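Local coordinates for ABC transporter, substrate-binding protein (Streptococcus pneumoniae, PDB 5G5Y) that binds short- and long-chain fructooligosaccharides such as kestose, nystose and inulin, preferring the longer ones, for import as part of the FusABC-MsmK transporter, at residues D208-G213 and D477-K482; F220-D225 and D444-K449; E229-I234 and R448-W453. One frame throughout, in Å; residues are numbered along the deposited sequence.

Interaction 1 (D208-G213 and D477-K482); sequences DHLVVG and DYLAIK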
loop_
_atom_site.group_PDB
_atom_site.type_symbol
_atom_site.label_atom_id
_atom_site.label_comp_id
_atom_site.label_asym_id
_atom_site.label_seq_id
_atom_site.Cartn_x
_atom_site.Cartn_y
_atom_site.Cartn_z
ATOM N N ASP A 208 2.041 8.209 7.622
ATOM C CA ASP A 208 1.398 8.198 8.956
ATOM C C ASP A 208 2.107 9.098 9.984
ATOM O O ASP A 208 1.630 9.242 11.102
ATOM C CB ASP A 208 1.404 6.791 9.542
ATOM C CG ASP A 208 0.652 5.790 8.679
ATOM O OD1 ASP A 208 -0.471 6.082 8.246
ATOM O OD2 ASP A 208 1.193 4.693 8.417
ATOM N N HIS A 209 3.256 9.671 9.609
ATOM C CA HIS A 209 4.162 10.367 10.528
ATOM C C HIS A 209 4.442 9.541 11.780
ATOM O O HIS A 209 4.510 10.082 12.887
ATOM C CB HIS A 209 3.642 11.748 10.905
ATOM C CG HIS A 209 3.230 12.579 9.735
ATOM N ND1 HIS A 209 4.094 12.900 8.711
ATOM C CD2 HIS A 209 2.040 13.132 9.410
ATOM C CE1 HIS A 209 3.438 13.570 7.780
ATOM N NE2 HIS A 209 2.199 13.742 8.189
ATOM N N LEU A 210 4.555 8.232 11.606
ATOM C CA LEU A 210 4.724 7.339 12.741
ATOM C C LEU A 210 5.678 6.203 12.419
ATOM O O LEU A 210 5.418 5.407 11.509
ATOM C CB LEU A 210 3.372 6.782 13.154
ATOM C CG LEU A 210 3.282 6.202 14.547
ATOM C CD1 LEU A 210 3.199 7.314 15.582
ATOM C CD2 LEU A 210 2.032 5.332 14.637
ATOM N N VAL A 211 6.775 6.145 13.178
ATOM C CA VAL A 211 7.706 4.993 13.140
ATOM C C VAL A 211 7.754 4.300 14.502
ATOM O O VAL A 211 7.185 4.802 15.473
ATOM C CB VAL A 211 9.126 5.423 12.662
ATOM C CG1 VAL A 211 9.046 5.948 11.239
ATOM C CG2 VAL A 211 9.752 6.450 13.592
ATOM N N VAL A 212 8.438 3.156 14.564
ATOM C CA VAL A 212 8.596 2.406 15.817
ATOM C C VAL A 212 10.076 2.265 16.053
ATOM O O VAL A 212 10.748 1.663 15.246
ATOM C CB VAL A 212 7.980 0.990 15.777
ATOM C CG1 VAL A 212 8.114 0.305 17.146
ATOM C CG2 VAL A 212 6.528 1.057 15.375
ATOM N N GLY A 213 10.563 2.849 17.143
ATOM C CA GLY A 213 11.976 2.815 17.501
ATOM C C GLY A 213 12.401 1.466 18.011
ATOM O O GLY A 213 11.576 0.658 18.472
ATOM N N ASP A 477 -2.300 12.260 23.279
ATOM C CA ASP A 477 -3.320 11.210 23.375
ATOM C C ASP A 477 -3.222 10.232 22.218
ATOM O O ASP A 477 -3.362 9.023 22.410
ATOM C CB ASP A 477 -4.720 11.811 23.418
ATOM C CG ASP A 477 -5.013 12.546 24.727
ATOM O OD1 ASP A 477 -4.326 12.346 25.741
ATOM O OD2 ASP A 477 -5.954 13.343 24.739
ATOM N N TYR A 478 -3.038 10.781 21.031
ATOM C CA TYR A 478 -2.816 10.010 19.791
ATOM C C TYR A 478 -1.711 8.954 19.982
ATOM O O TYR A 478 -1.907 7.756 19.743
ATOM C CB TYR A 478 -2.431 10.987 18.670
ATOM C CG TYR A 478 -2.304 10.371 17.296
ATOM C CD1 TYR A 478 -3.433 10.142 16.542
ATOM C CD2 TYR A 478 -1.069 10.034 16.746
ATOM C CE1 TYR A 478 -3.379 9.588 15.297
ATOM C CE2 TYR A 478 -0.995 9.471 15.466
ATOM C CZ TYR A 478 -2.170 9.266 14.755
ATOM O OH TYR A 478 -2.223 8.736 13.492
ATOM N N LEU A 479 -0.572 9.423 20.484
ATOM C CA LEU A 479 0.578 8.551 20.732
ATOM C C LEU A 479 0.361 7.522 21.799
ATOM O O LEU A 479 0.809 6.382 21.636
ATOM C CB LEU A 479 1.839 9.344 21.046
ATOM C CG LEU A 479 2.438 10.035 19.820
ATOM C CD1 LEU A 479 3.520 11.010 20.273
ATOM C CD2 LEU A 479 3.025 8.989 18.863
ATOM N N ALA A 480 -0.357 7.894 22.866
ATOM C CA ALA A 480 -0.662 6.932 23.911
ATOM C C ALA A 480 -1.558 5.833 23.364
ATOM O O ALA A 480 -1.374 4.675 23.708
ATOM C CB ALA A 480 -1.310 7.591 25.145
ATOM N N ILE A 481 -2.538 6.187 22.541
ATOM C CA ILE A 481 -3.391 5.179 21.912
ATOM C C ILE A 481 -2.569 4.234 21.006
ATOM O O ILE A 481 -2.698 3.000 21.099
ATOM C CB ILE A 481 -4.550 5.790 21.125
ATOM C CG1 ILE A 481 -5.538 6.447 22.109
ATOM C CG2 ILE A 481 -5.225 4.712 20.280
ATOM C CD1 ILE A 481 -6.409 7.492 21.468
ATOM N N LYS A 482 -1.729 4.819 20.168
ATOM C CA LYS A 482 -0.904 4.036 19.249
ATOM C C LYS A 482 0.031 3.105 20.016
ATOM O O LYS A 482 0.205 1.915 19.664
ATOM C CB LYS A 482 -0.150 4.956 18.289
ATOM C CG LYS A 482 -1.031 5.702 17.268
ATOM C CD LYS A 482 -1.462 4.807 16.123
ATOM C CE LYS A 482 -2.387 5.515 15.134
ATOM N NZ LYS A 482 -2.658 4.640 13.954
HETATM O O HOH W 1 -0.182 7.674 12.469
#

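Interaction 2 (F220-D225 and D444-K449); sequences FTADND and DYIYRK. With CA (calcium ion), chain D.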
loop_
_atom_site.group_PDB
_atom_site.type_symbol
_atom_site.label_atom_id
_atom_site.label_comp_id
_atom_site.label_asym_id
_atom_site.label_seq_id
_atom_site.Cartn_x
_atom_site.Cartn_y
_atom_site.Cartn_z
ATOM N N PHE A 220 6.307 9.856 16.819
ATOM C CA PHE A 220 5.671 10.765 15.858
ATOM C C PHE A 220 6.776 11.528 15.150
ATOM O O PHE A 220 7.591 12.174 15.798
ATOM C CB PHE A 220 4.701 11.709 16.546
ATOM C CG PHE A 220 3.868 12.511 15.606
ATOM C CD1 PHE A 220 2.820 11.926 14.944
ATOM C CD2 PHE A 220 4.121 13.876 15.423
ATOM C CE1 PHE A 220 2.013 12.675 14.102
ATOM C CE2 PHE A 220 3.325 14.623 14.556
ATOM C CZ PHE A 220 2.276 14.005 13.914
ATOM N N THR A 221 6.873 11.394 13.841
ATOM C CA THR A 221 8.037 11.903 13.144
ATOM C C THR A 221 8.003 13.413 12.929
ATOM O O THR A 221 9.038 14.046 12.796
ATOM C CB THR A 221 8.189 11.222 11.788
ATOM O OG1 THR A 221 6.974 11.382 11.071
ATOM C CG2 THR A 221 8.498 9.736 11.957
ATOM N N ALA A 222 6.815 13.994 12.891
ATOM C CA ALA A 222 6.699 15.372 12.495
ATOM C C ALA A 222 6.830 16.420 13.624
ATOM O O ALA A 222 6.600 17.594 13.373
ATOM C CB ALA A 222 5.420 15.552 11.709
ATOM N N ASP A 223 7.229 16.020 14.830
ATOM C CA ASP A 223 7.685 16.976 15.870
ATOM C C ASP A 223 9.149 16.755 16.296
ATOM O O ASP A 223 9.550 17.250 17.330
ATOM C CB ASP A 223 6.756 16.913 17.083
ATOM C CG ASP A 223 6.877 15.600 17.860
ATOM O OD1 ASP A 223 7.525 14.645 17.325
ATOM O OD2 ASP A 223 6.325 15.555 18.986
ATOM N N ASN A 224 9.932 16.011 15.498
ATOM C CA ASN A 224 11.331 15.711 15.824
ATOM C C ASN A 224 12.240 16.844 15.289
ATOM O O ASN A 224 11.987 17.385 14.218
ATOM C CB ASN A 224 11.769 14.410 15.135
ATOM C CG ASN A 224 11.132 13.174 15.740
ATOM O OD1 ASN A 224 10.668 13.174 16.911
ATOM N ND2 ASN A 224 11.154 12.092 14.989
ATOM N N ASP A 225 13.305 17.155 16.012
ATOM C CA ASP A 225 14.344 18.062 15.487
ATOM C C ASP A 225 14.831 17.617 14.105
ATOM O O ASP A 225 15.166 18.452 13.273
ATOM C CB ASP A 225 15.523 18.125 16.437
ATOM C CG ASP A 225 15.177 18.804 17.760
ATOM O OD1 ASP A 225 14.063 19.379 17.894
ATOM O OD2 ASP A 225 16.050 18.775 18.651
ATOM N N ASP A 444 -3.905 17.919 7.743
ATOM C CA ASP A 444 -3.796 19.027 6.788
ATOM C C ASP A 444 -2.939 20.145 7.364
ATOM O O ASP A 444 -2.179 20.753 6.637
ATOM C CB ASP A 444 -5.175 19.571 6.364
ATOM C CG ASP A 444 -5.979 18.582 5.464
ATOM O OD1 ASP A 444 -5.381 17.787 4.731
ATOM O OD2 ASP A 444 -7.236 18.619 5.475
ATOM N N TYR A 445 -3.037 20.379 8.668
ATOM C CA TYR A 445 -2.193 21.387 9.363
ATOM C C TYR A 445 -0.695 21.084 9.247
ATOM O O TYR A 445 0.139 21.964 8.976
ATOM C CB TYR A 445 -2.608 21.489 10.842
ATOM C CG TYR A 445 -1.713 22.355 11.674
ATOM C CD1 TYR A 445 -1.759 23.750 11.568
ATOM C CD2 TYR A 445 -0.811 21.800 12.565
ATOM C CE1 TYR A 445 -0.916 24.543 12.330
ATOM C CE2 TYR A 445 0.037 22.575 13.322
ATOM C CZ TYR A 445 -0.011 23.965 13.197
ATOM O OH TYR A 445 0.851 24.743 13.958
ATOM N N ILE A 446 -0.337 19.829 9.481
ATOM C CA ILE A 446 1.049 19.406 9.346
ATOM C C ILE A 446 1.587 19.727 7.923
ATOM O O ILE A 446 2.687 20.287 7.759
ATOM C CB ILE A 446 1.195 17.902 9.659
ATOM C CG1 ILE A 446 1.054 17.671 11.169
ATOM C CG2 ILE A 446 2.546 17.357 9.161
ATOM C CD1 ILE A 446 0.770 16.250 11.523
ATOM N N TYR A 447 0.818 19.390 6.906
ATOM C CA TYR A 447 1.252 19.674 5.535
ATOM C C TYR A 447 1.212 21.168 5.203
ATOM O O TYR A 447 2.036 21.636 4.449
ATOM C CB TYR A 447 0.489 18.849 4.522
ATOM C CG TYR A 447 0.916 17.372 4.475
ATOM C CD1 TYR A 447 2.258 16.993 4.440
ATOM C CD2 TYR A 447 -0.032 16.358 4.471
ATOM C CE1 TYR A 447 2.627 15.642 4.411
ATOM C CE2 TYR A 447 0.324 15.014 4.438
ATOM C CZ TYR A 447 1.664 14.666 4.399
ATOM O OH TYR A 447 2.025 13.345 4.339
ATOM N N ARG A 448 0.252 21.896 5.737
ATOM C CA ARG A 448 0.199 23.341 5.486
ATOM C C ARG A 448 1.464 24.026 6.026
ATOM O O ARG A 448 2.096 24.801 5.319
ATOM C CB ARG A 448 -1.050 23.971 6.096
ATOM C CG ARG A 448 -1.140 25.477 5.790
ATOM C CD ARG A 448 -2.413 26.133 6.306
ATOM N NE ARG A 448 -2.578 26.171 7.761
ATOM C CZ ARG A 448 -2.039 27.067 8.596
ATOM N NH1 ARG A 448 -1.194 28.014 8.176
ATOM N NH2 ARG A 448 -2.346 27.009 9.896
ATOM N N LYS A 449 1.852 23.719 7.261
ATOM C CA LYS A 449 3.017 24.335 7.852
ATOM C C LYS A 449 4.285 23.929 7.096
ATOM O O LYS A 449 5.136 24.767 6.817
ATOM C CB LYS A 449 3.122 23.979 9.341
ATOM C CG LYS A 449 1.973 24.533 10.180
ATOM C CD LYS A 449 1.803 26.041 10.081
ATOM C CE LYS A 449 3.079 26.760 10.432
ATOM N NZ LYS A 449 2.835 28.213 10.502
HETATM CA CA CA D . 8.681 12.538 17.881
HETATM O O HOH W 2 6.843 11.385 19.286
HETATM O O HOH W 3 10.246 11.869 19.466
HETATM O O HOH W 4 9.166 13.691 20.024
#

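Interaction 3 (E229-I234 and R448-W453); sequences EGVKFI and RKRAEW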
loop_
_atom_site.group_PDB
_atom_site.type_symbol
_atom_site.label_atom_id
_atom_site.label_comp_id
_atom_site.label_asym_id
_atom_site.label_seq_id
_atom_site.Cartn_x
_atom_site.Cartn_y
_atom_site.Cartn_z
ATOM N N GLU A 229 15.133 19.721 10.474
ATOM C CA GLU A 229 16.307 19.757 9.604
ATOM C C GLU A 229 15.984 19.346 8.170
ATOM O O GLU A 229 16.530 19.924 7.237
ATOM C CB GLU A 229 17.493 18.936 10.185
ATOM C CG GLU A 229 17.979 19.433 11.538
ATOM C CD GLU A 229 18.432 20.896 11.517
ATOM O OE1 GLU A 229 19.177 21.286 10.592
ATOM O OE2 GLU A 229 17.990 21.661 12.390
ATOM N N GLY A 230 15.122 18.337 7.990
ATOM C CA GLY A 230 14.643 17.951 6.682
ATOM C C GLY A 230 13.923 19.077 5.987
ATOM O O GLY A 230 14.143 19.358 4.810
ATOM N N VAL A 231 13.033 19.725 6.712
ATOM C CA VAL A 231 12.289 20.839 6.156
ATOM C C VAL A 231 13.252 21.968 5.762
ATOM O O VAL A 231 13.116 22.535 4.675
ATOM C CB VAL A 231 11.178 21.351 7.113
ATOM C CG1 VAL A 231 10.487 22.562 6.499
ATOM C CG2 VAL A 231 10.151 20.277 7.374
ATOM N N LYS A 232 14.234 22.241 6.608
ATOM C CA LYS A 232 15.210 23.300 6.346
ATOM C C LYS A 232 16.008 22.960 5.086
ATOM O O LYS A 232 16.348 23.851 4.321
ATOM C CB LYS A 232 16.127 23.510 7.525
ATOM C CG LYS A 232 15.387 24.168 8.674
ATOM C CD LYS A 232 16.266 24.291 9.893
ATOM C CE LYS A 232 17.277 25.399 9.692
ATOM N NZ LYS A 232 17.708 25.952 11.002
ATOM N N PHE A 233 16.215 21.670 4.836
ATOM C CA PHE A 233 16.915 21.245 3.605
ATOM C C PHE A 233 16.078 21.533 2.351
ATOM O O PHE A 233 16.572 22.128 1.384
ATOM C CB PHE A 233 17.302 19.745 3.667
ATOM C CG PHE A 233 17.911 19.237 2.396
ATOM C CD1 PHE A 233 19.230 19.577 2.061
ATOM C CD2 PHE A 233 17.196 18.417 1.540
ATOM C CE1 PHE A 233 19.791 19.141 0.871
ATOM C CE2 PHE A 233 17.777 17.958 0.340
ATOM C CZ PHE A 233 19.071 18.307 0.024
ATOM N N ILE A 234 14.792 21.166 2.372
ATOM C CA ILE A 234 13.935 21.416 1.225
ATOM C C ILE A 234 13.808 22.963 1.024
ATOM O O ILE A 234 13.829 23.442 -0.131
ATOM C CB ILE A 234 12.560 20.740 1.362
ATOM C CG1 ILE A 234 12.699 19.203 1.570
ATOM C CG2 ILE A 234 11.701 21.016 0.118
ATOM C CD1 ILE A 234 13.454 18.463 0.495
ATOM N N ARG A 448 0.252 21.896 5.737
ATOM C CA ARG A 448 0.199 23.341 5.486
ATOM C C ARG A 448 1.464 24.026 6.026
ATOM O O ARG A 448 2.096 24.801 5.319
ATOM C CB ARG A 448 -1.050 23.971 6.096
ATOM C CG ARG A 448 -1.140 25.477 5.790
ATOM C CD ARG A 448 -2.413 26.133 6.306
ATOM N NE ARG A 448 -2.578 26.171 7.761
ATOM C CZ ARG A 448 -2.039 27.067 8.596
ATOM N NH1 ARG A 448 -1.194 28.014 8.176
ATOM N NH2 ARG A 448 -2.346 27.009 9.896
ATOM N N LYS A 449 1.852 23.719 7.261
ATOM C CA LYS A 449 3.017 24.335 7.852
ATOM C C LYS A 449 4.285 23.929 7.096
ATOM O O LYS A 449 5.136 24.767 6.817
ATOM C CB LYS A 449 3.122 23.979 9.341
ATOM C CG LYS A 449 1.973 24.533 10.180
ATOM C CD LYS A 449 1.803 26.041 10.081
ATOM C CE LYS A 449 3.079 26.760 10.432
ATOM N NZ LYS A 449 2.835 28.213 10.502
ATOM N N ARG A 450 4.367 22.652 6.723
ATOM C CA ARG A 450 5.503 22.160 5.976
ATOM C C ARG A 450 5.670 22.929 4.642
ATOM O O ARG A 450 6.791 23.332 4.290
ATOM C CB ARG A 450 5.390 20.643 5.782
ATOM C CG ARG A 450 6.649 19.959 5.348
ATOM C CD ARG A 450 6.362 18.517 4.905
ATOM N NE ARG A 450 5.699 18.437 3.609
ATOM C CZ ARG A 450 5.640 17.349 2.828
ATOM N NH1 ARG A 450 6.191 16.201 3.197
ATOM N NH2 ARG A 450 5.055 17.432 1.646
ATOM N N ALA A 451 4.570 23.136 3.928
ATOM C CA ALA A 451 4.584 23.842 2.654
ATOM C C ALA A 451 5.000 25.309 2.890
ATOM O O ALA A 451 5.817 25.838 2.133
ATOM C CB ALA A 451 3.220 23.759 1.992
ATOM N N GLU A 452 4.452 25.940 3.939
ATOM C CA GLU A 452 4.755 27.351 4.257
ATOM C C GLU A 452 6.195 27.535 4.599
ATOM O O GLU A 452 6.815 28.520 4.192
ATOM C CB GLU A 452 3.944 27.857 5.459
ATOM C CG GLU A 452 2.481 28.078 5.160
ATOM C CD GLU A 452 1.663 28.463 6.404
ATOM O OE1 GLU A 452 2.266 28.813 7.459
ATOM O OE2 GLU A 452 0.394 28.402 6.308
ATOM N N TRP A 453 6.747 26.600 5.364
ATOM C CA TRP A 453 8.130 26.661 5.718
ATOM C C TRP A 453 9.065 26.526 4.558
ATOM O O TRP A 453 10.199 27.017 4.636
ATOM C CB TRP A 453 8.475 25.640 6.784
ATOM C CG TRP A 453 7.808 25.967 8.107
ATOM C CD1 TRP A 453 7.529 27.198 8.630
ATOM C CD2 TRP A 453 7.378 25.017 9.068
ATOM N NE1 TRP A 453 6.931 27.069 9.873
ATOM C CE2 TRP A 453 6.858 25.736 10.176
ATOM C CE3 TRP A 453 7.429 23.627 9.131
ATOM C CZ2 TRP A 453 6.369 25.100 11.300
ATOM C CZ3 TRP A 453 6.933 22.992 10.269
ATOM C CH2 TRP A 453 6.438 23.713 11.333
#

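Interaction 1 (D208-G213 and D477-K482)
Leu210, on the short strand 210-212, pushes its two methyl groups against different residues of helix 475-492. CD1 meets CD2 of Leu479 at 3.7 Å, the two leucine side chains running antiparallel past one another. CD2 instead lies on the aliphatic part of Lys482, 3.8 Å from its CD, where the two side chains cross at a slant. The bend at chi2 (-77°) brings CD alongside the leucine methyl, and the extended remainder carries NZ onward; NZ stays 6.3 Å from Asp208 OD1, too far for a salt bridge. Lys482 CG also rests over one face of the Tyr478 ring, 4.2 Å above its plane and toward the rim. At the edge of that ring, a water donates to Tyr478 OH at 2.5 Å and to Asp208 O at 2.8 Å, tying the helix to the loop before the strand without a direct polar bond. Tyr478 OH is also hydrogen-bonded to Glu439 of helix 429-455. Leu479 touches Phe220 as well, a calcium ligand on the partner strand of this two-stranded antiparallel sheet. The direct contact is therefore purely apolar, methyl and methylene groups packing the helix against the hairpin, with polar linkage left to one bridging water.

Interaction 2 (F220-D225 and D444-K449)
A calcium ion is gripped by Phe220 O at 2.4 Å, the backbone oxygen of the residue whose ring packs on Ile446 of helix 429-455. Asp223 OD1 binds the same ion at 2.5 Å and Asn224 OD1 at 2.3 Å. Asp219, the neighbour of Phe220 on strand 218-220, and three waters complete the seven ligands, and one of these waters also accepts a hydrogen bond from Phe220 N, so this residue is held to the site through both its backbone carbonyl and its amide. Asp223 can reach back to the metal because its CG stands between the backbone N and the carbonyl carbon (chi1 69°). On the other side of the loop, the Phe220 ring points away from the ion: its CZ meets Ile446 CD1 at 3.6 Å, the methyl approaching the ring edge near its plane. The isoleucine's other branch, CG2, lies 4.2 Å from Ala222 CB, so its two branches divide the loop between them. Leu470 of helix 459-472 touches both Phe220 and Ile446, and Tyr227 touches both Ala222 and Ile446, completing an apolar cluster between the loop and the helices. Backbone carbonyl, carboxylate, amide and water oxygens thus form the second calcium site of FusA, built on the loop that joins strand 218-220 to helix 225-239 and backed by helices 429-455 and 459-472.

Interaction 3 (E229-I234 and R448-W453)
Val231 of helix 225-239 faces helix 429-455 with both methyl groups, in a helix-helix packing contact of this solute-binding protein. Its two branches part between two residues one helical turn apart. CG1, anti to the backbone N (chi1 177°), reaches the base of Trp453, 3.7 Å from CB, and comes to 4.2 Å from CE3 at a slant to the indole. CG2 lies 4.1 Å from Arg450 CG, the valine and the aliphatic stem of the arginine crossing at an angle. The nearest pair of CA atoms also falls here, those of Val231 and Arg450, 6.9 Å apart. The arginine chain turns at chi3 (74°) after an extended start, leaving its methylenes to the valine while the guanidinium goes to Asp193 in a salt bridge and to Ser187 in a hydrogen bond. The indole is fixed by polar and aromatic partners on helix 459-472: NE1 is hydrogen-bonded to Glu462, and the ring meets Tyr466 edge-to-face. Ile459 of that helix touches both Val231 and Trp453, so three helices meet at this point. Away from the valine, Glu452 is shared by Arg448 and Lys449 in a salt-bridge network along one turn of helix, and Lys449 also pairs with Glu462. Lys449 NZ lies 3.2 Å from Glu452 OE1, on the syn side of the carboxylate and 29° out of its plane.

Interactions 2 and 3 follow one another along helix 429-455, sharing Arg448 and Lys449, with centres 9 Å apart; in interaction 2 that helix packs on the calcium-binding loop, in interaction 3 on helix 225-239, which follows the loop. The centres of interactions 1 and 2 are 13 Å apart, yet they touch at the end of the two-stranded sheet: His209 O is 2.9 Å from Thr221 N, a probable hydrogen bond, and His209 NE2 packs 3.8 Å from Ile446 CG2. Interactions 1 and 3 do not touch. The calcium ion is held within interaction 2, about 6 Å from the Leu479 side chain of interaction 1 and about 13 Å from that of Trp453 in interaction 3.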